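Local coordinates for ribosomal RNA processing protein 6 (PDB 4NLC), which probably degrades and trims RNA from the 3' end, serving nuclear ribosomal RNA processing as the exosome-associated 3'-5' exonuclease of a trypanosome, at residues P40-I45 and L260-Y265; V48-E53 and E256-S261; I93-E98 and P137-P142; R156-Q159 and Y165-N168. The protein carries 1 engineered substitution. All blocks are in the same frame, centred on the assembly; numbering follows the deposited sequence.

How the contacts relate
All four contacts gather around the exonuclease domain. Contacts 3 and 4, centres about 8 Å apart, come in series along the chain: the first sets helix 136-140 on strand 92-100, the second sets helix 152-162 against the lead-in to strand 169-171, and both strands belong to the mixed sheet. Contacts 1 and 2 close much longer loops that enclose both of them. Their centres are about 11 Å apart, and they use overlapping parts of helix 249-261 and the turn after it, sharing Leu260 and Ser261. Contact 1 also lies about 8 Å from contact 4, bridged by the Glu263-Arg156 salt bridge. The segments before and after the sheet thus meet each other beside contacts 3 and 4.

Contact 1: residues P40-I45 and L260-Y265; sequences PFAERI and LSLERY
Ile45 and Leu262 lie alongside one another, running in opposite senses, and Ile45 is the one to follow outward from the backbone. Its CB sits 3.8 Å from Leu262 CD2. At the first branch CG2, anti to the backbone N, keeps against that same methyl and comes within 3.5 Å of Ser261 OG. The other branch, CG1, ends in CD1, which lies beside the serine as well, 3.7 Å from its OG. That hydroxyl is already committed to the carbonyl of Arg258, so towards the isoleucine it offers only van der Waals contact. Leu262 CD2 reaches one turn back along the short helix too, touching Ala42 CA at 3.7 Å, and so fills the angle between Ala42 and Ile45. Phe41, the N-cap residue, starts this helix, and its O receives Ile45 N at 3.0 Å, closing the first turn. Nearby, His39 NE2 bonds to Ser261 O. The contact joins the chain ahead of the exonuclease sheet to the end of helix 249-261 after it, an arrangement in which flanking segments wrap the RNase H-like exonuclease fold.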
loop_
_atom_site.group_PDB
_atom_site.type_symbol
_atom_site.label_atom_id
_atom_site.label_comp_id
_atom_site.label_asym_id
_atom_site.label_seq_id
_atom_site.Cartn_x
_atom_site.Cartn_y
_atom_site.Cartn_z
ATOM N N PRO A 40 -5.729 16.879 2.496
ATOM C CA PRO A 40 -5.249 18.275 2.455
ATOM C C PRO A 40 -5.109 18.897 1.068
ATOM O O PRO A 40 -4.993 20.111 0.960
ATOM C CB PRO A 40 -3.929 18.220 3.211
ATOM C CG PRO A 40 -3.461 16.835 3.069
ATOM C CD PRO A 40 -4.681 15.971 3.012
ATOM N N PHE A 41 -5.151 18.090 0.017
ATOM C CA PHE A 41 -5.101 18.636 -1.339
ATOM C C PHE A 41 -6.460 18.510 -2.072
ATOM O O PHE A 41 -6.506 18.669 -3.283
ATOM C CB PHE A 41 -3.935 18.023 -2.131
ATOM C CG PHE A 41 -2.616 18.557 -1.645
ATOM C CD1 PHE A 41 -2.190 19.834 -1.998
ATOM C CD2 PHE A 41 -1.820 17.808 -0.786
ATOM C CE1 PHE A 41 -0.984 20.348 -1.500
ATOM C CE2 PHE A 41 -0.604 18.307 -0.322
ATOM C CZ PHE A 41 -0.205 19.582 -0.658
ATOM N N ALA A 42 -7.564 18.265 -1.336
ATOM C CA ALA A 42 -8.894 18.087 -1.951
ATOM C C ALA A 42 -9.323 19.265 -2.819
ATOM O O ALA A 42 -9.727 19.051 -3.955
ATOM C CB ALA A 42 -9.955 17.769 -0.903
ATOM N N GLU A 43 -9.148 20.491 -2.324
ATOM C CA GLU A 43 -9.497 21.727 -3.040
ATOM C C GLU A 43 -8.626 21.924 -4.294
ATOM O O GLU A 43 -9.149 22.289 -5.337
ATOM C CB GLU A 43 -9.409 22.959 -2.114
ATOM C CG GLU A 43 -10.253 22.851 -0.858
ATOM C CD GLU A 43 -9.573 22.277 0.377
ATOM O OE1 GLU A 43 -8.563 21.541 0.245
ATOM O OE2 GLU A 43 -10.078 22.552 1.490
ATOM N N ARG A 44 -7.312 21.654 -4.201
ATOM C CA ARG A 44 -6.430 21.778 -5.369
ATOM C C ARG A 44 -6.774 20.750 -6.473
ATOM O O ARG A 44 -6.854 21.132 -7.641
ATOM C CB ARG A 44 -4.959 21.692 -4.964
ATOM C CG ARG A 44 -4.036 22.281 -6.010
ATOM C CD ARG A 44 -2.588 22.222 -5.580
ATOM N NE ARG A 44 -2.264 23.143 -4.487
ATOM C CZ ARG A 44 -1.079 23.183 -3.896
ATOM N NH1 ARG A 44 -0.104 22.383 -4.298
ATOM N NH2 ARG A 44 -0.855 24.030 -2.900
ATOM N N ILE A 45 -6.987 19.464 -6.104
ATOM C CA ILE A 45 -7.330 18.403 -7.063
ATOM C C ILE A 45 -8.692 18.682 -7.755
ATOM O O ILE A 45 -8.829 18.492 -8.971
ATOM C CB ILE A 45 -7.252 16.989 -6.414
ATOM C CG1 ILE A 45 -5.808 16.670 -5.889
ATOM C CG2 ILE A 45 -7.782 15.899 -7.356
ATOM C CD1 ILE A 45 -5.663 15.344 -5.063
ATOM N N LEU A 260 -10.248 8.820 -7.464
ATOM C CA LEU A 260 -9.393 7.871 -6.732
ATOM C C LEU A 260 -8.265 8.607 -5.977
ATOM O O LEU A 260 -7.925 8.215 -4.860
ATOM C CB LEU A 260 -8.813 6.804 -7.673
ATOM C CG LEU A 260 -8.170 5.590 -7.002
ATOM C CD1 LEU A 260 -9.198 4.770 -6.242
ATOM C CD2 LEU A 260 -7.471 4.730 -8.008
ATOM N N SER A 261 -7.718 9.678 -6.571
ATOM C CA SER A 261 -6.676 10.497 -5.938
ATOM C C SER A 261 -7.217 11.289 -4.745
ATOM O O SER A 261 -6.438 11.695 -3.898
ATOM C CB SER A 261 -6.004 11.420 -6.951
ATOM O OG SER A 261 -6.798 12.551 -7.258
ATOM N N LEU A 262 -8.553 11.471 -4.663
ATOM C CA LEU A 262 -9.251 12.136 -3.556
ATOM C C LEU A 262 -9.548 11.193 -2.380
ATOM O O LEU A 262 -10.008 11.628 -1.321
ATOM C CB LEU A 262 -10.515 12.840 -4.061
ATOM C CG LEU A 262 -10.253 14.063 -4.961
ATOM C CD1 LEU A 262 -11.518 14.487 -5.668
ATOM C CD2 LEU A 262 -9.669 15.231 -4.145
ATOM N N GLU A 263 -9.240 9.914 -2.544
ATOM C CA GLU A 263 -9.402 8.957 -1.461
ATOM C C GLU A 263 -8.345 9.199 -0.395
ATOM O O GLU A 263 -7.253 9.701 -0.686
ATOM C CB GLU A 263 -9.362 7.521 -1.966
ATOM C CG GLU A 263 -10.583 7.237 -2.834
ATOM C CD GLU A 263 -10.837 5.799 -3.217
ATOM O OE1 GLU A 263 -9.977 4.938 -2.929
ATOM O OE2 GLU A 263 -11.879 5.543 -3.860
ATOM N N ARG A 264 -8.704 8.891 0.845
ATOM C CA ARG A 264 -7.845 9.123 1.989
ATOM C C ARG A 264 -7.457 7.832 2.643
ATOM O O ARG A 264 -8.274 6.908 2.757
ATOM C CB ARG A 264 -8.577 9.944 3.054
ATOM C CG ARG A 264 -8.977 11.335 2.652
ATOM C CD ARG A 264 -9.755 11.988 3.778
ATOM N NE ARG A 264 -11.115 11.464 3.866
ATOM C CZ ARG A 264 -11.524 10.595 4.780
ATOM N NH1 ARG A 264 -10.684 10.150 5.710
ATOM N NH2 ARG A 264 -12.780 10.169 4.781
ATOM N N TYR A 265 -6.216 7.801 3.139
ATOM C CA TYR A 265 -5.744 6.711 3.951
ATOM C C TYR A 265 -6.484 6.841 5.317
ATOM O O TYR A 265 -6.620 7.942 5.859
ATOM C CB TYR A 265 -4.214 6.825 4.193
ATOM C CG TYR A 265 -3.739 5.807 5.217
ATOM C CD1 TYR A 265 -3.680 4.449 4.901
ATOM C CD2 TYR A 265 -3.532 6.171 6.544
ATOM C CE1 TYR A 265 -3.386 3.488 5.871
ATOM C CE2 TYR A 265 -3.213 5.221 7.516
ATOM C CZ TYR A 265 -3.129 3.881 7.170
ATOM O OH TYR A 265 -2.794 2.932 8.106
#

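Contact 2: residues V48-E53 and E256-S261; sequences VSVPSE and ESRLLS
Arg258 is the residue that reaches across, its guanidinium arriving obliquely beside Val48 and Val50. The helix it stands on is best taken in order. Glu256 opens the segment, and its O accepts Leu260 N at 3.2 Å, a regular turn that carries the helix past the arginine. Ser257 follows, with OG hydrogen-bonded to Val253 O and to Asp171 N, which ties the helix to strand 169-171. Then comes Arg258. Its CG is anti to the backbone N (chi1 167°), the chain runs out towards the loop and bends at chi3 (70°), and this bend brings NH1 to 3.3 Å from Val48 O. The angle there is too poor for a hydrogen bond, so the charged nitrogen and the carbonyl meet by proximity, with at most a weak electrostatic attraction. NH1 also brushes Val50 CG2 at 4.3 Å. Lower on the same side chain, Arg258 CD packs 3.3 Å from Ile45 O of the short helix 42-46. Beyond Leu260, Ser261 ends the segment: its OG donates to Arg258 O over 2.6 Å, in the carbonyl plane and on a lone pair (C=O...OG angle 123°), a bond back along the last turn. Across from the arginine, the loop is held by Ser49 O, which accepts Asn168 ND2. This is a loose surface contact, in which one long arginine spans from helix 249-261, after the exonuclease sheet, to the extended loop that leads into its first strand, 71-74.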
loop_
_atom_site.group_PDB
_atom_site.type_symbol
_atom_site.label_atom_id
_atom_site.label_comp_id
_atom_site.label_asym_id
_atom_site.label_seq_id
_atom_site.Cartn_x
_atom_site.Cartn_y
_atom_site.Cartn_z
ATOM N N VAL A 48 -8.262 21.425 -10.440
ATOM C CA VAL A 48 -7.207 21.206 -11.439
ATOM C C VAL A 48 -7.731 20.564 -12.722
ATOM O O VAL A 48 -8.547 19.644 -12.674
ATOM C CB VAL A 48 -5.999 20.426 -10.811
ATOM C CG1 VAL A 48 -5.741 19.070 -11.468
ATOM C CG2 VAL A 48 -4.740 21.281 -10.812
ATOM N N SER A 49 -7.235 21.047 -13.871
ATOM C CA SER A 49 -7.612 20.535 -15.187
ATOM C C SER A 49 -6.586 19.524 -15.676
ATOM O O SER A 49 -5.429 19.550 -15.254
ATOM C CB SER A 49 -7.668 21.673 -16.205
ATOM O OG SER A 49 -8.360 22.807 -15.715
ATOM N N VAL A 50 -6.997 18.675 -16.616
ATOM C CA VAL A 50 -6.108 17.722 -17.280
ATOM C C VAL A 50 -5.293 18.570 -18.310
ATOM O O VAL A 50 -5.902 19.406 -18.991
ATOM C CB VAL A 50 -6.920 16.619 -18.024
ATOM C CG1 VAL A 50 -5.993 15.588 -18.649
ATOM C CG2 VAL A 50 -7.954 15.951 -17.114
ATOM N N PRO A 51 -3.949 18.396 -18.440
ATOM C CA PRO A 51 -3.206 19.175 -19.458
ATOM C C PRO A 51 -3.736 18.852 -20.858
ATOM O O PRO A 51 -3.779 17.688 -21.244
ATOM C CB PRO A 51 -1.742 18.732 -19.261
ATOM C CG PRO A 51 -1.702 18.039 -17.919
ATOM C CD PRO A 51 -3.062 17.450 -17.726
ATOM N N SER A 52 -4.195 19.882 -21.595
ATOM C CA SER A 52 -4.812 19.759 -22.926
ATOM C C SER A 52 -4.021 18.888 -23.930
ATOM O O SER A 52 -4.649 18.155 -24.699
ATOM C CB SER A 52 -5.115 21.135 -23.514
ATOM O OG SER A 52 -3.929 21.872 -23.760
ATOM N N GLU A 53 -2.664 18.910 -23.882
ATOM C CA GLU A 53 -1.813 18.079 -24.752
ATOM C C GLU A 53 -2.044 16.574 -24.488
ATOM O O GLU A 53 -1.900 15.761 -25.395
ATOM C CB GLU A 53 -0.325 18.422 -24.573
ATOM C CG GLU A 53 0.119 19.725 -25.222
ATOM C CD GLU A 53 0.139 19.766 -26.741
ATOM O OE1 GLU A 53 0.861 18.946 -27.355
ATOM O OE2 GLU A 53 -0.529 20.658 -27.313
ATOM N N GLU A 256 -12.410 9.723 -13.324
ATOM C CA GLU A 256 -12.491 8.599 -12.399
ATOM C C GLU A 256 -11.195 8.448 -11.599
ATOM O O GLU A 256 -11.272 8.221 -10.395
ATOM C CB GLU A 256 -12.883 7.315 -13.147
ATOM C CG GLU A 256 -14.300 7.384 -13.697
ATOM C CD GLU A 256 -15.397 7.177 -12.671
ATOM O OE1 GLU A 256 -15.860 8.178 -12.078
ATOM O OE2 GLU A 256 -15.807 6.011 -12.473
ATOM N N SER A 257 -10.015 8.592 -12.265
ATOM C CA SER A 257 -8.680 8.546 -11.645
ATOM C C SER A 257 -8.508 9.687 -10.613
ATOM O O SER A 257 -7.942 9.454 -9.555
ATOM C CB SER A 257 -7.585 8.641 -12.704
ATOM O OG SER A 257 -7.761 7.675 -13.730
ATOM N N ARG A 258 -9.052 10.890 -10.899
ATOM C CA ARG A 258 -9.029 12.052 -10.000
ATOM C C ARG A 258 -9.831 11.738 -8.719
ATOM O O ARG A 258 -9.364 12.017 -7.624
ATOM C CB ARG A 258 -9.584 13.295 -10.723
ATOM C CG ARG A 258 -9.902 14.494 -9.823
ATOM C CD ARG A 258 -9.883 15.805 -10.588
ATOM N NE ARG A 258 -11.012 15.923 -11.507
ATOM C CZ ARG A 258 -10.916 16.308 -12.774
ATOM N NH1 ARG A 258 -9.740 16.666 -13.281
ATOM N NH2 ARG A 258 -11.997 16.366 -13.538
ATOM N N LEU A 259 -11.006 11.114 -8.863
ATOM C CA LEU A 259 -11.831 10.673 -7.747
ATOM C C LEU A 259 -11.071 9.698 -6.855
ATOM O O LEU A 259 -11.186 9.783 -5.629
ATOM C CB LEU A 259 -13.155 10.067 -8.247
ATOM C CG LEU A 259 -14.114 11.081 -8.912
ATOM C CD1 LEU A 259 -15.297 10.396 -9.526
ATOM C CD2 LEU A 259 -14.601 12.110 -7.928
ATOM N N LEU A 260 -10.248 8.820 -7.464
ATOM C CA LEU A 260 -9.393 7.871 -6.732
ATOM C C LEU A 260 -8.265 8.607 -5.977
ATOM O O LEU A 260 -7.925 8.215 -4.860
ATOM C CB LEU A 260 -8.813 6.804 -7.673
ATOM C CG LEU A 260 -8.170 5.590 -7.002
ATOM C CD1 LEU A 260 -9.198 4.770 -6.242
ATOM C CD2 LEU A 260 -7.471 4.730 -8.008
ATOM N N SER A 261 -7.718 9.678 -6.571
ATOM C CA SER A 261 -6.676 10.497 -5.938
ATOM C C SER A 261 -7.217 11.289 -4.745
ATOM O O SER A 261 -6.438 11.695 -3.898
ATOM C CB SER A 261 -6.004 11.420 -6.951
ATOM O OG SER A 261 -6.798 12.551 -7.258
#

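Contact 3: residues I93-E98 and P137-P142; sequences IAVDLE and PVFLQP
Ile93 CD1 and Val138 CG1 touch at 3.6 Å, and they form the tightest point between strand and helix. The isoleucine places CG1 between its own backbone N and carbonyl carbon (chi1 71°), so that CD1 reaches out from the strand, leaning along it, towards Val138, and the two side chains cross obliquely. On the valine, the methyl that does the touching is the one anti to the backbone N (chi1 177°), and it meets the isoleucine end to end rather than along its length. Two residues further along, Val95 CG2 comes to 4.4 Å from Phe139 CE1, approaching the ring at a slant. The phenylalanine bridges the gap with its length, since its CB does not itself point at the strand. In the next shell, Leu87 of helix 77-87 touches both Ile93 and Val138, Val84 lies on Val138, and Met112 of strand 108-115 and Leu164 press on Phe139. On the opposite side of the strand from Ile93 and Val95, Asp96 OD1 takes a weak bond from Leu97 N at 2.9 Å (143° at the hydrogen), and Asp96 and Glu98 lie close to Asp222, with Asp154 near Asp96. That acidic group matches the signature of the DEDD exonucleases, where such carboxylates usually hold two metal ions. The chemistry therefore divides by face: greasy, buried and purely van der Waals towards the helix, acidic towards the probable active site.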
loop_
_atom_site.group_PDB
_atom_site.type_symbol
_atom_site.label_atom_id
_atom_site.label_comp_id
_atom_site.label_asym_id
_atom_site.label_seq_id
_atom_site.Cartn_x
_atom_site.Cartn_y
_atom_site.Cartn_z
ATOM N N ILE A 93 4.964 10.364 -16.152
ATOM C CA ILE A 93 5.846 9.385 -15.503
ATOM C C ILE A 93 4.986 8.242 -15.059
ATOM O O ILE A 93 3.808 8.467 -14.760
ATOM C CB ILE A 93 6.670 9.981 -14.315
ATOM C CG1 ILE A 93 5.773 10.290 -13.073
ATOM C CG2 ILE A 93 7.523 11.208 -14.741
ATOM C CD1 ILE A 93 6.518 10.810 -11.799
ATOM N N ALA A 94 5.568 7.019 -15.005
ATOM C CA ALA A 94 4.867 5.799 -14.572
ATOM C C ALA A 94 5.379 5.483 -13.190
ATOM O O ALA A 94 6.590 5.516 -12.965
ATOM C CB ALA A 94 5.163 4.648 -15.513
ATOM N N VAL A 95 4.457 5.237 -12.248
ATOM C CA VAL A 95 4.792 4.973 -10.864
ATOM C C VAL A 95 4.124 3.676 -10.375
ATOM O O VAL A 95 2.996 3.350 -10.764
ATOM C CB VAL A 95 4.446 6.186 -9.932
ATOM C CG1 VAL A 95 5.010 5.988 -8.514
ATOM C CG2 VAL A 95 4.918 7.532 -10.513
ATOM N N ASP A 96 4.829 2.955 -9.497
ATOM C CA ASP A 96 4.350 1.787 -8.769
ATOM C C ASP A 96 5.055 1.719 -7.397
ATOM O O ASP A 96 6.059 2.395 -7.166
ATOM C CB ASP A 96 4.480 0.477 -9.570
ATOM C CG ASP A 96 3.670 -0.698 -9.010
ATOM O OD1 ASP A 96 2.667 -0.448 -8.280
ATOM O OD2 ASP A 96 4.030 -1.865 -9.308
ATOM N N LEU A 97 4.505 0.937 -6.480
ATOM C CA LEU A 97 5.062 0.801 -5.142
ATOM C C LEU A 97 5.088 -0.661 -4.749
ATOM O O LEU A 97 4.207 -1.417 -5.164
ATOM C CB LEU A 97 4.150 1.537 -4.123
ATOM C CG LEU A 97 3.880 3.046 -4.226
ATOM C CD1 LEU A 97 2.894 3.483 -3.148
ATOM C CD2 LEU A 97 5.125 3.851 -4.024
ATOM N N GLU A 98 6.053 -1.055 -3.896
ATOM C CA GLU A 98 6.050 -2.382 -3.257
ATOM C C GLU A 98 5.811 -2.120 -1.760
ATOM O O GLU A 98 6.170 -1.048 -1.245
ATOM C CB GLU A 98 7.300 -3.216 -3.544
ATOM C CG GLU A 98 7.558 -3.457 -5.027
ATOM C CD GLU A 98 6.488 -4.193 -5.815
ATOM O OE1 GLU A 98 5.670 -4.913 -5.200
ATOM O OE2 GLU A 98 6.480 -4.060 -7.059
ATOM N N PRO A 137 6.972 18.210 -5.114
ATOM C CA PRO A 137 6.842 19.057 -6.329
ATOM C C PRO A 137 6.443 18.244 -7.580
ATOM O O PRO A 137 5.688 18.737 -8.403
ATOM C CB PRO A 137 8.242 19.664 -6.479
ATOM C CG PRO A 137 8.843 19.597 -5.117
ATOM C CD PRO A 137 8.348 18.293 -4.572
ATOM N N VAL A 138 6.902 16.992 -7.692
ATOM C CA VAL A 138 6.563 16.118 -8.819
ATOM C C VAL A 138 5.121 15.635 -8.688
ATOM O O VAL A 138 4.346 15.810 -9.629
ATOM C CB VAL A 138 7.573 14.940 -9.025
ATOM C CG1 VAL A 138 7.133 14.014 -10.168
ATOM C CG2 VAL A 138 8.974 15.467 -9.300
ATOM N N PHE A 139 4.755 15.033 -7.530
ATOM C CA PHE A 139 3.401 14.516 -7.357
ATOM C C PHE A 139 2.302 15.592 -7.409
ATOM O O PHE A 139 1.203 15.288 -7.866
ATOM C CB PHE A 139 3.272 13.654 -6.094
ATOM C CG PHE A 139 3.950 12.309 -6.187
ATOM C CD1 PHE A 139 3.410 11.290 -6.962
ATOM C CD2 PHE A 139 5.121 12.054 -5.490
ATOM C CE1 PHE A 139 4.050 10.039 -7.058
ATOM C CE2 PHE A 139 5.755 10.801 -5.585
ATOM C CZ PHE A 139 5.201 9.798 -6.356
ATOM N N LEU A 140 2.602 16.828 -6.966
ATOM C CA LEU A 140 1.687 17.977 -6.947
ATOM C C LEU A 140 1.652 18.757 -8.250
ATOM O O LEU A 140 0.746 19.568 -8.423
ATOM C CB LEU A 140 1.998 18.939 -5.771
ATOM C CG LEU A 140 1.789 18.394 -4.333
ATOM C CD1 LEU A 140 2.131 19.474 -3.283
ATOM C CD2 LEU A 140 0.362 17.909 -4.120
ATOM N N GLN A 141 2.635 18.541 -9.155
ATOM C CA GLN A 141 2.764 19.261 -10.426
ATOM C C GLN A 141 1.631 18.882 -11.375
ATOM O O GLN A 141 1.618 17.758 -11.868
ATOM C CB GLN A 141 4.169 19.025 -11.030
ATOM C CG GLN A 141 4.555 19.759 -12.332
ATOM C CD GLN A 141 4.165 21.194 -12.482
ATOM O OE1 GLN A 141 4.803 22.107 -11.960
ATOM N NE2 GLN A 141 3.190 21.425 -13.313
ATOM N N PRO A 142 0.678 19.813 -11.650
ATOM C CA PRO A 142 -0.427 19.485 -12.553
ATOM C C PRO A 142 -0.036 19.207 -14.005
ATOM O O PRO A 142 -0.800 18.573 -14.719
ATOM C CB PRO A 142 -1.345 20.711 -12.447
ATOM C CG PRO A 142 -0.471 21.810 -12.026
ATOM C CD PRO A 142 0.581 21.208 -11.163
#

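Contact 4: residues R156-Q159 and Y165-N168; sequences RWLQ and YIVN
The apolar part is Leu158 against Ile166, two buried side chains that cross at about a right angle. Leu158 CD1 does the touching, 3.7 Å from Ile166 CD1 and 3.9 Å from its CG1. Both also rest on Phe148 of strand 145-148, so the pair fills the space between helix 152-162 and the sheet. The second kind of contact sets an amide beside an aromatic ring. Gln159 runs alongside CE2 of Tyr165 at a slant, its CG, anti to the carbonyl carbon (chi1 -61°), lying 3.4 Å from CE2. The extended chain carries the amide on from there, with CD at the same distance from CE2. The amide and ring planes are 30° apart, an oblique meeting. Polar bonds hold both partners in place. A water 2.7 Å from Gln159 OE1, to which it donates, is also 2.7 Å from Tyr165 OH and lies in the plane of the ring at its edge. OE1 further accepts Tyr265 N, while NE2 donates to Glu263 O. Both ends of the buried amide are thus used, and its rotation is settled by the chain that follows helix 249-261. The tyrosine ring also meets those of His39 and Phe41. Main-chain bonds add to this: Leu158 pairs with Leu164 just beyond the helix, and Val167 with Phe139. Helix 152-162 connects the adjacent parallel strands 145-148 and 169-171, so this is the return half of a beta-alpha-beta crossover, the unit from which this side of the RNase H-like exonuclease fold is built.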
loop_
_atom_site.group_PDB
_atom_site.type_symbol
_atom_site.label_atom_id
_atom_site.label_comp_id
_atom_site.label_asym_id
_atom_site.label_seq_id
_atom_site.Cartn_x
_atom_site.Cartn_y
_atom_site.Cartn_z
ATOM N N ARG A 156 -3.341 5.461 -0.928
ATOM C CA ARG A 156 -3.416 5.370 0.527
ATOM C C ARG A 156 -2.010 5.265 1.142
ATOM O O ARG A 156 -1.683 5.990 2.065
ATOM C CB ARG A 156 -4.313 4.173 0.914
ATOM C CG ARG A 156 -5.791 4.522 0.794
ATOM C CD ARG A 156 -6.674 3.281 0.855
ATOM N NE ARG A 156 -7.891 3.470 0.062
ATOM C CZ ARG A 156 -9.050 3.902 0.549
ATOM N NH1 ARG A 156 -9.169 4.193 1.840
ATOM N NH2 ARG A 156 -10.099 4.037 -0.247
ATOM N N TRP A 157 -1.194 4.369 0.627
ATOM C CA TRP A 157 0.181 4.127 1.068
ATOM C C TRP A 157 1.011 5.394 1.082
ATOM O O TRP A 157 1.637 5.690 2.108
ATOM C CB TRP A 157 0.836 3.059 0.181
ATOM C CG TRP A 157 0.200 1.697 0.302
ATOM C CD1 TRP A 157 -0.636 1.263 1.294
ATOM C CD2 TRP A 157 0.378 0.586 -0.590
ATOM N NE1 TRP A 157 -0.981 -0.054 1.081
ATOM C CE2 TRP A 157 -0.359 -0.501 -0.061
ATOM C CE3 TRP A 157 1.134 0.382 -1.759
ATOM C CZ2 TRP A 157 -0.379 -1.767 -0.670
ATOM C CZ3 TRP A 157 1.098 -0.868 -2.375
ATOM C CH2 TRP A 157 0.356 -1.929 -1.824
ATOM N N LEU A 158 0.973 6.175 -0.044
ATOM C CA LEU A 158 1.714 7.427 -0.217
ATOM C C LEU A 158 1.395 8.402 0.901
ATOM O O LEU A 158 2.275 9.097 1.387
ATOM C CB LEU A 158 1.393 8.072 -1.594
ATOM C CG LEU A 158 2.056 7.461 -2.860
ATOM C CD1 LEU A 158 1.593 8.190 -4.120
ATOM C CD2 LEU A 158 3.537 7.573 -2.804
ATOM N N GLN A 159 0.132 8.417 1.334
ATOM C CA GLN A 159 -0.329 9.277 2.411
ATOM C C GLN A 159 0.196 8.797 3.750
ATOM O O GLN A 159 0.884 9.535 4.442
ATOM C CB GLN A 159 -1.865 9.392 2.419
ATOM C CG GLN A 159 -2.425 10.001 1.142
ATOM C CD GLN A 159 -3.930 10.029 1.139
ATOM O OE1 GLN A 159 -4.580 10.074 2.190
ATOM N NE2 GLN A 159 -4.517 10.067 -0.048
ATOM N N TYR A 165 0.639 13.117 -2.191
ATOM C CA TYR A 165 -0.648 13.251 -2.866
ATOM C C TYR A 165 -0.470 13.520 -4.368
ATOM O O TYR A 165 0.399 14.309 -4.773
ATOM C CB TYR A 165 -1.459 14.379 -2.214
ATOM C CG TYR A 165 -1.694 14.167 -0.733
ATOM C CD1 TYR A 165 -0.769 14.613 0.215
ATOM C CD2 TYR A 165 -2.836 13.519 -0.277
ATOM C CE1 TYR A 165 -0.973 14.409 1.576
ATOM C CE2 TYR A 165 -3.073 13.347 1.084
ATOM C CZ TYR A 165 -2.119 13.755 2.004
ATOM O OH TYR A 165 -2.348 13.563 3.338
ATOM N N ILE A 166 -1.333 12.870 -5.184
ATOM C CA ILE A 166 -1.250 12.894 -6.638
ATOM C C ILE A 166 -2.221 13.878 -7.301
ATOM O O ILE A 166 -3.433 13.713 -7.238
ATOM C CB ILE A 166 -1.384 11.461 -7.226
ATOM C CG1 ILE A 166 -0.600 10.428 -6.387
ATOM C CG2 ILE A 166 -0.890 11.441 -8.669
ATOM C CD1 ILE A 166 -1.261 8.989 -6.350
ATOM N N VAL A 167 -1.657 14.899 -7.946
ATOM C CA VAL A 167 -2.378 15.884 -8.730
ATOM C C VAL A 167 -2.197 15.385 -10.179
ATOM O O VAL A 167 -1.075 15.259 -10.662
ATOM C CB VAL A 167 -1.828 17.325 -8.507
ATOM C CG1 VAL A 167 -2.433 18.313 -9.504
ATOM C CG2 VAL A 167 -2.074 17.796 -7.072
ATOM N N ASN A 168 -3.300 15.038 -10.826
ATOM C CA ASN A 168 -3.364 14.488 -12.179
ATOM C C ASN A 168 -2.835 13.052 -12.262
ATOM O O ASN A 168 -1.881 12.720 -12.982
ATOM C CB ASN A 168 -2.759 15.397 -13.238
ATOM C CG ASN A 168 -3.771 16.402 -13.717
ATOM O OD1 ASN A 168 -4.992 16.160 -13.714
ATOM N ND2 ASN A 168 -3.298 17.555 -14.118
HETATM O O HOH W 1 -4.550 12.137 3.901
#